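Local coordinates for protein cell division GTPase FtsZ, diverged (Clostridium botulinum C, PDB 3V3T) that belongs to the tubulin/FtsZ family of GTPase-fold proteins, as a divergent FtsZ with a TubZ-like C-terminal domain, at residues Ser212-Glu217 with Glu288-Thr293. The protein carries 1 engineered substitution. Residues are numbered along the deposited sequence; the frame is centred on the assembly and turned at random.
Sequences SNVILE and EPQKTT
Ser212 and Gln290 carry this contact through their polar ends. Ser212 OG donates a hydrogen bond of 2.7 Å to Gln290 OE1. The hydroxyl meets the oxygen at 126° to its C=O bond and stands 34° off the carbonyl plane. A bend in the Gln290 chain at chi2 (95°) turns CD out of an extended course. Water 1 closes a second route between the same two side chains. It accepts from Gln290 NE2 at 3.0 Å and donates to Ser212 OG. It also donates to Asn213 O at 2.8 Å, which ties the amide to the strand backbone. NE2 has a further acceptor in Ala238 O, so both ends of the buried amide are engaged, which is consistent with the modelled orientation of its oxygen and nitrogen.

Van der Waals contact adds little: Ser212 OG lies 3.9 Å from Pro289 CA, and Val214 CG2 comes within 4.3 Å of Gln290 NE2.

Gln290 centres an inverse gamma turn, closed by Lys291 N to Pro289 O, and is the N-cap residue of helix 291-306. The contact thus joins the turn leading into that helix to strand 211-217, which runs parallel to strand 160-165 and antiparallel to strand 281-287 in the mixed sheet.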
ATOM      1  N   SER A 212       1.779  -5.846   7.745  1.00 27.18           N
ATOM      2  CA  SER A 212       1.166  -4.569   7.472  1.00 24.31           C
ATOM      3  C   SER A 212       1.983  -3.377   7.912  1.00 20.48           C
ATOM      4  O   SER A 212       2.545  -3.334   8.999  1.00 27.52           O
ATOM      5  CB  SER A 212      -0.243  -4.506   8.067  1.00 29.47           C
ATOM      6  OG  SER A 212      -1.184  -4.544   7.024  1.00 38.54           O
ATOM      7  N   ASN A 213       1.995  -2.396   7.030  1.00 20.06           N
ATOM      8  CA  ASN A 213       2.705  -1.173   7.285  0.57 25.27           C
ATOM      9  C   ASN A 213       1.700  -0.005   7.366  1.00 29.70           C
ATOM     10  O   ASN A 213       0.705   0.037   6.642  1.00 22.39           O
ATOM     11  CB  ASN A 213       3.792  -0.979   6.210  0.57 23.15           C
ATOM     12  CG  ASN A 213       4.902  -2.061   6.274  0.57 44.98           C
ATOM     13  OD1 ASN A 213       4.788  -3.076   6.987  0.57 35.80           O
ATOM     14  ND2 ASN A 213       5.976  -1.841   5.512  0.57 46.87           N
ATOM     15  N   VAL A 214       1.937   0.914   8.301  1.00 21.28           N
ATOM     16  CA  VAL A 214       1.100   2.111   8.414  1.00 20.16           C
ATOM     17  C   VAL A 214       2.022   3.347   8.547  1.00 29.39           C
ATOM     18  O   VAL A 214       3.010   3.319   9.280  1.00 29.73           O
ATOM     19  CB  VAL A 214       0.103   2.017   9.603  1.00 34.90           C
ATOM     20  CG1 VAL A 214      -0.488   3.383   9.936  1.00 35.81           C
ATOM     21  CG2 VAL A 214      -1.011   1.042   9.272  1.00 28.58           C
ATOM     22  N   ILE A 215       1.717   4.410   7.805  1.00 24.38           N
ATOM     23  CA  ILE A 215       2.517   5.632   7.838  1.00 27.84           C
ATOM     24  C   ILE A 215       1.667   6.737   8.448  1.00 30.80           C
ATOM     25  O   ILE A 215       0.544   6.961   7.999  1.00 32.78           O
ATOM     26  CB  ILE A 215       2.948   6.064   6.405  1.00 30.61           C
ATOM     27  CG1 ILE A 215       3.670   4.922   5.688  1.00 25.03           C
ATOM     28  CG2 ILE A 215       3.811   7.329   6.449  1.00 30.54           C
ATOM     29  CD1 ILE A 215       3.992   5.209   4.234  1.00 29.60           C
ATOM     30  N   LEU A 216       2.191   7.416   9.466  1.00 28.52           N
ATOM     31  CA  LEU A 216       1.462   8.507  10.124  1.00 33.48           C
ATOM     32  C   LEU A 216       2.248   9.802  10.120  1.00 36.27           C
ATOM     33  O   LEU A 216       3.445   9.805  10.377  1.00 46.18           O
ATOM     34  CB  LEU A 216       1.163   8.157  11.581  1.00 29.69           C
ATOM     35  CG  LEU A 216       0.377   6.864  11.830  1.00 31.91           C
ATOM     36  CD1 LEU A 216       0.422   6.494  13.315  1.00 31.93           C
ATOM     37  CD2 LEU A 216      -1.059   7.011  11.349  1.00 28.75           C
ATOM     38  N   GLU A 217       1.570  10.909   9.845  1.00 38.56           N
ATOM     39  CA  GLU A 217       2.151  12.216  10.091  1.00 37.57           C
ATOM     40  C   GLU A 217       1.317  13.004  11.111  1.00 47.38           C
ATOM     41  O   GLU A 217       0.087  12.953  11.105  1.00 45.91           O
ATOM     42  CB  GLU A 217       2.369  12.976   8.783  1.00 37.74           C
ATOM     43  CG  GLU A 217       3.500  12.372   7.943  1.00 38.94           C
ATOM     44  CD  GLU A 217       3.734  13.090   6.630  1.00 42.45           C
ATOM     45  OE1 GLU A 217       3.079  14.115   6.377  1.00 48.89           O
ATOM     46  OE2 GLU A 217       4.583  12.629   5.840  1.00 50.98           O
ATOM     47  N   GLU A 288       0.041  -6.839  12.518  1.00 31.51           N
ATOM     48  CA  GLU A 288      -0.862  -7.899  12.071  1.00 35.64           C
ATOM     49  C   GLU A 288      -1.828  -7.322  11.041  1.00 33.67           C
ATOM     50  O   GLU A 288      -2.405  -6.270  11.265  1.00 38.86           O
ATOM     51  CB  GLU A 288      -1.630  -8.505  13.240  1.00 40.99           C
ATOM     52  CG  GLU A 288      -1.804 -10.000  13.124  1.00 57.49           C
ATOM     53  CD  GLU A 288      -0.474 -10.728  13.058  1.00 65.01           C
ATOM     54  OE1 GLU A 288       0.450 -10.348  13.814  1.00 56.05           O
ATOM     55  OE2 GLU A 288      -0.346 -11.669  12.243  1.00 73.57           O
ATOM     56  N   PRO A 289      -1.993  -8.008   9.901  1.00 26.37           N
ATOM     57  CA  PRO A 289      -2.921  -7.588   8.836  1.00 31.41           C
ATOM     58  C   PRO A 289      -4.351  -7.351   9.352  1.00 36.14           C
ATOM     59  O   PRO A 289      -4.869  -8.148  10.145  1.00 30.22           O
ATOM     60  CB  PRO A 289      -2.878  -8.766   7.854  1.00 32.31           C
ATOM     61  CG  PRO A 289      -1.510  -9.380   8.097  1.00 27.12           C
ATOM     62  CD  PRO A 289      -1.253  -9.235   9.554  1.00 27.66           C
ATOM     63  N   GLN A 290      -4.982  -6.277   8.874  1.00 29.99           N
ATOM     64  CA  GLN A 290      -6.225  -5.763   9.467  1.00 31.79           C
ATOM     65  C   GLN A 290      -7.476  -6.587   9.120  1.00 40.27           C
ATOM     66  O   GLN A 290      -8.419  -6.090   8.489  1.00 36.92           O
ATOM     67  CB  GLN A 290      -6.416  -4.284   9.088  1.00 25.16           C
ATOM     68  CG  GLN A 290      -5.213  -3.373   9.481  1.00 26.49           C
ATOM     69  CD  GLN A 290      -4.213  -3.178   8.343  1.00 30.58           C
ATOM     70  OE1 GLN A 290      -3.776  -4.148   7.731  1.00 30.57           O
ATOM     71  NE2 GLN A 290      -3.869  -1.915   8.034  1.00 24.26           N
ATOM     72  N   LYS A 291      -7.478  -7.842   9.558  1.00 40.67           N
ATOM     73  CA  LYS A 291      -8.581  -8.768   9.301  1.00 47.91           C
ATOM     74  C   LYS A 291      -9.948  -8.243   9.766  1.00 45.01           C
ATOM     75  O   LYS A 291     -10.934  -8.313   9.033  1.00 37.57           O
ATOM     76  CB  LYS A 291      -8.280 -10.141   9.922  1.00 58.35           C
ATOM     77  CG  LYS A 291      -7.380 -11.024   9.041  1.00 64.08           C
ATOM     78  CD  LYS A 291      -6.260 -11.724   9.821  1.00 62.73           C
ATOM     79  CE  LYS A 291      -5.356 -12.522   8.890  1.00 52.89           C
ATOM     80  NZ  LYS A 291      -6.114 -13.624   8.202  1.00 51.82           N
ATOM     81  N   THR A 292     -10.000  -7.716  10.982  1.00 42.00           N
ATOM     82  CA  THR A 292     -11.232  -7.159  11.532  1.00 46.32           C
ATOM     83  C   THR A 292     -11.839  -6.070  10.645  1.00 41.34           C
ATOM     84  O   THR A 292     -13.021  -6.111  10.337  1.00 47.42           O
ATOM     85  CB  THR A 292     -10.991  -6.579  12.950  1.00 58.23           C
ATOM     86  OG1 THR A 292     -10.284  -7.538  13.733  1.00 56.76           O
ATOM     87  CG2 THR A 292     -12.312  -6.248  13.648  1.00 55.52           C
ATOM     88  N   THR A 293     -11.035  -5.091  10.237  1.00 35.58           N
ATOM     89  CA  THR A 293     -11.557  -4.030   9.397  1.00 37.74           C
ATOM     90  C   THR A 293     -12.060  -4.592   8.081  1.00 42.05           C
ATOM     91  O   THR A 293     -13.095  -4.166   7.585  1.00 39.90           O
ATOM     92  CB  THR A 293     -10.497  -2.987   9.069  1.00 33.86           C
ATOM     93  OG1 THR A 293      -9.985  -2.451  10.280  1.00 35.68           O
ATOM     94  CG2 THR A 293     -11.106  -1.861   8.220  1.00 31.26           C
TER
HETATM   95  O   HOH W   1      -1.533  -1.548   6.157  1.00 20.91           O